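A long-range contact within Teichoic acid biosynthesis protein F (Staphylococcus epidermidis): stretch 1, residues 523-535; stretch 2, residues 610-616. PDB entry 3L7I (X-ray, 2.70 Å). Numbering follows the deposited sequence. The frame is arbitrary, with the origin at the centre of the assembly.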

# COMPACT_ATOMS: atom_id res chain seq x y z
N GLU A 523 47.79 16.13 -45.45
CA GLU A 523 46.77 15.25 -46.00
C GLU A 523 45.50 15.33 -45.17
O GLU A 523 44.39 15.39 -45.69
N TYR A 524 45.68 15.35 -43.85
CA TYR A 524 44.58 15.48 -42.91
C TYR A 524 43.89 16.83 -43.09
O TYR A 524 42.66 16.92 -43.07
N LEU A 525 44.69 17.88 -43.27
CA LEU A 525 44.12 19.22 -43.44
C LEU A 525 43.30 19.25 -44.73
O LEU A 525 42.28 19.94 -44.81
N ASP A 526 43.73 18.46 -45.72
CA ASP A 526 43.05 18.41 -47.00
C ASP A 526 41.69 17.74 -46.93
O ASP A 526 40.74 18.20 -47.55
N GLU A 527 41.60 16.64 -46.18
CA GLU A 527 40.31 15.99 -45.97
C GLU A 527 39.32 17.02 -45.46
O GLU A 527 38.28 17.28 -46.08
N ILE A 528 39.66 17.59 -44.31
CA ILE A 528 38.83 18.57 -43.62
C ILE A 528 38.42 19.67 -44.58
O ILE A 528 37.26 20.09 -44.61
N ARG A 529 39.38 20.11 -45.39
CA ARG A 529 39.12 21.23 -46.28
C ARG A 529 38.18 20.85 -47.41
O ARG A 529 37.23 21.58 -47.69
N THR A 530 38.44 19.73 -48.07
CA THR A 530 37.60 19.36 -49.22
C THR A 530 36.24 18.83 -48.76
O THR A 530 35.27 18.88 -49.52
N HIS A 531 36.17 18.36 -47.52
CA HIS A 531 34.90 17.96 -46.95
C HIS A 531 33.97 19.17 -46.83
O HIS A 531 32.79 19.07 -47.16
N LEU A 532 34.50 20.31 -46.38
CA LEU A 532 33.74 21.56 -46.35
C LEU A 532 33.58 22.27 -47.72
O LEU A 532 32.94 23.33 -47.80
N ASN A 533 34.14 21.69 -48.78
CA ASN A 533 34.08 22.24 -50.14
C ASN A 533 34.67 23.63 -50.27
O ASN A 533 34.16 24.48 -51.00
N LEU A 534 35.76 23.85 -49.55
CA LEU A 534 36.41 25.14 -49.52
C LEU A 534 37.29 25.37 -50.75
O LEU A 534 38.06 24.49 -51.15
N PRO A 535 37.15 26.55 -51.37
CA PRO A 535 38.08 27.07 -52.37
C PRO A 535 39.55 26.79 -52.03
O PRO A 535 39.90 26.66 -50.86
N SER A 610 37.85 20.98 -33.30
CA SER A 610 39.31 21.09 -33.30
C SER A 610 39.82 21.05 -34.73
O SER A 610 40.80 21.70 -35.07
N GLU A 611 39.14 20.27 -35.55
CA GLU A 611 39.42 20.24 -36.96
C GLU A 611 39.16 21.61 -37.58
O GLU A 611 39.94 22.07 -38.41
N LEU A 612 38.09 22.28 -37.17
CA LEU A 612 37.85 23.61 -37.70
C LEU A 612 39.00 24.57 -37.31
O LEU A 612 39.42 25.41 -38.12
N PHE A 613 39.55 24.43 -36.10
CA PHE A 613 40.69 25.28 -35.74
C PHE A 613 41.87 25.00 -36.65
O PHE A 613 42.48 25.92 -37.18
N LEU A 614 42.19 23.71 -36.81
CA LEU A 614 43.36 23.29 -37.58
C LEU A 614 43.43 23.97 -38.94
O LEU A 614 44.49 24.41 -39.36
N ILE A 615 42.30 24.07 -39.62
CA ILE A 615 42.32 24.71 -40.92
C ILE A 615 42.08 26.23 -40.88
O ILE A 615 41.90 26.84 -41.92
N SER A 616 42.11 26.85 -39.70
CA SER A 616 41.81 28.28 -39.60
C SER A 616 43.06 29.14 -39.47
O SER A 616 43.87 28.92 -38.56

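What does the start of stretch 2 offer to the helix of residues 523-531? Ser 610 makes no contact, so the interface opens at Glu 611, whose CA-to-CB bond points toward stretch 1. With chi1 m and chi2 t, the side chain extends until Glu 611 OE2 accepts a hydrogen bond from Tyr 524 OH at 2.7 Å. Tyr 524, chi1 t, starts out sideways, but its ring carries the hydroxyl across, and the carboxylate oxygen lies at the ring edge, near its plane. The other oxygen, OE1, is satisfied elsewhere in the structure. The aliphatic base of Glu 611 also packs: Glu 611 CB lies 3.7 Å from CD1 of Ile 528, an m, t side chain whose CA-to-CB bond points toward stretch 2.

How do the two leucines of stretch 2 take part? Leu 612 (m, t) leaves its backbone sideways, yet its end comes nearer, bringing Leu 612 CD2 to 3.7 Å from Leu 532 CD1. Phe 613 stays out of reach. Leu 614, also m, t, has its CA-to-CB bond pointing toward stretch 1 and meets two residues of one helical turn: Leu 614 CD1 is 3.5 Å from Tyr 524 CE2, and Leu 614 CB is 3.8 Å from Leu 525 CD2.

What does Ile 615, with the largest covered area, touch? Its p, t side chain spreads along stretch 1. Ile 615 CG2 sits 3.8 Å from Ile 528 CG2 and equally 3.8 Å from Arg 529 CG, in the aliphatic part of that arginine. Ile 615 CD1 reaches 3.6 Å from Leu 532 CD1 and 3.8 Å from Leu 534 CD1, beyond the helix.

Where does the contact end? With Ile 615; at Ser 616 the CA-to-CB bond points away, and Ser 616 OG donates to Leu 612 O at 2.7 Å, within its own stretch.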

# COMPACT_ATOMS: atom_id res chain seq x y z
CB GLU A 523 47.28 13.81 -46.06
CG GLU A 523 46.50 12.88 -46.98
CD GLU A 523 47.15 11.50 -47.10
OE1 GLU A 523 46.88 10.80 -48.11
OE2 GLU A 523 47.93 11.11 -46.20
CB TYR A 524 45.11 15.31 -41.49
CG TYR A 524 44.10 15.42 -40.38
CD1 TYR A 524 42.90 14.72 -40.42
CD2 TYR A 524 44.37 16.19 -39.25
CE1 TYR A 524 41.97 14.81 -39.39
CE2 TYR A 524 43.47 16.28 -38.21
CZ TYR A 524 42.27 15.59 -38.28
OH TYR A 524 41.37 15.68 -37.24
CB LEU A 525 45.21 20.30 -43.44
CG LEU A 525 45.99 20.39 -42.13
CD1 LEU A 525 46.98 21.54 -42.14
CD2 LEU A 525 45.04 20.53 -40.96
CB ASP A 526 43.92 17.74 -48.06
CG ASP A 526 44.96 18.68 -48.63
OD1 ASP A 526 45.56 18.37 -49.70
OD2 ASP A 526 45.14 19.75 -48.00
CB GLU A 527 40.41 14.87 -44.93
CG GLU A 527 41.04 13.57 -45.39
CD GLU A 527 41.17 12.56 -44.25
OE1 GLU A 527 40.43 12.70 -43.23
OE2 GLU A 527 42.02 11.63 -44.36
CB ILE A 528 39.59 19.17 -42.46
CG1 ILE A 528 40.11 18.06 -41.54
CG2 ILE A 528 38.73 20.16 -41.72
CD1 ILE A 528 40.99 18.55 -40.40
CB ARG A 529 40.41 21.82 -46.83
CG ARG A 529 41.17 22.67 -45.84
CD ARG A 529 42.43 23.21 -46.45
NE ARG A 529 42.14 24.04 -47.62
CZ ARG A 529 42.00 25.36 -47.58
NH1 ARG A 529 42.12 26.02 -46.42
NH2 ARG A 529 41.75 26.04 -48.70
CB THR A 530 38.30 18.39 -50.22
OG1 THR A 530 38.56 17.14 -49.58
CG2 THR A 530 39.60 18.99 -50.74
CB HIS A 531 35.10 17.29 -45.59
CG HIS A 531 33.82 16.87 -44.94
ND1 HIS A 531 33.05 15.82 -45.42
CD2 HIS A 531 33.17 17.35 -43.85
CE1 HIS A 531 31.98 15.68 -44.65
NE2 HIS A 531 32.03 16.59 -43.69
CB LEU A 532 34.36 22.53 -45.34
CG LEU A 532 34.34 22.08 -43.88
CD1 LEU A 532 35.39 22.83 -43.05
CD2 LEU A 532 32.96 22.21 -43.25
CB ASN A 533 32.66 22.21 -50.67
CG ASN A 533 32.01 20.85 -50.51
OD1 ASN A 533 32.34 19.90 -51.24
ND2 ASN A 533 31.10 20.74 -49.54
CB LEU A 534 37.24 25.25 -48.24
CG LEU A 534 36.41 25.15 -46.96
CD1 LEU A 534 37.28 25.19 -45.72
CD2 LEU A 534 35.43 26.28 -46.95
CB PRO A 535 37.81 28.57 -52.31
CG PRO A 535 36.34 28.64 -52.01
CD PRO A 535 35.98 27.42 -51.20
CB SER A 610 39.93 19.95 -32.51
OG SER A 610 38.97 19.37 -31.66
CB GLU A 611 38.61 19.15 -37.66
CG GLU A 611 38.98 17.75 -37.19
CD GLU A 611 38.28 16.66 -37.96
OE1 GLU A 611 37.31 16.97 -38.68
OE2 GLU A 611 38.70 15.49 -37.84
CB LEU A 612 36.48 24.14 -37.29
CG LEU A 612 35.30 23.41 -37.95
CD1 LEU A 612 33.94 23.93 -37.44
CD2 LEU A 612 35.39 23.53 -39.45
CB PHE A 613 41.12 25.11 -34.28
CG PHE A 613 40.10 25.53 -33.29
CD1 PHE A 613 39.29 26.63 -33.53
CD2 PHE A 613 39.94 24.85 -32.10
CE1 PHE A 613 38.34 27.02 -32.62
CE2 PHE A 613 38.99 25.24 -31.19
CZ PHE A 613 38.19 26.33 -31.45
CB LEU A 614 43.37 21.78 -37.77
CG LEU A 614 43.96 20.95 -36.64
CD1 LEU A 614 44.25 19.55 -37.14
CD2 LEU A 614 45.24 21.59 -36.11
CB ILE A 615 41.32 24.03 -41.90
CG1 ILE A 615 39.88 24.33 -41.48
CG2 ILE A 615 41.62 22.53 -42.03
CD1 ILE A 615 38.83 23.88 -42.49
CB SER A 616 40.91 28.58 -38.42
OG SER A 616 39.61 28.06 -38.60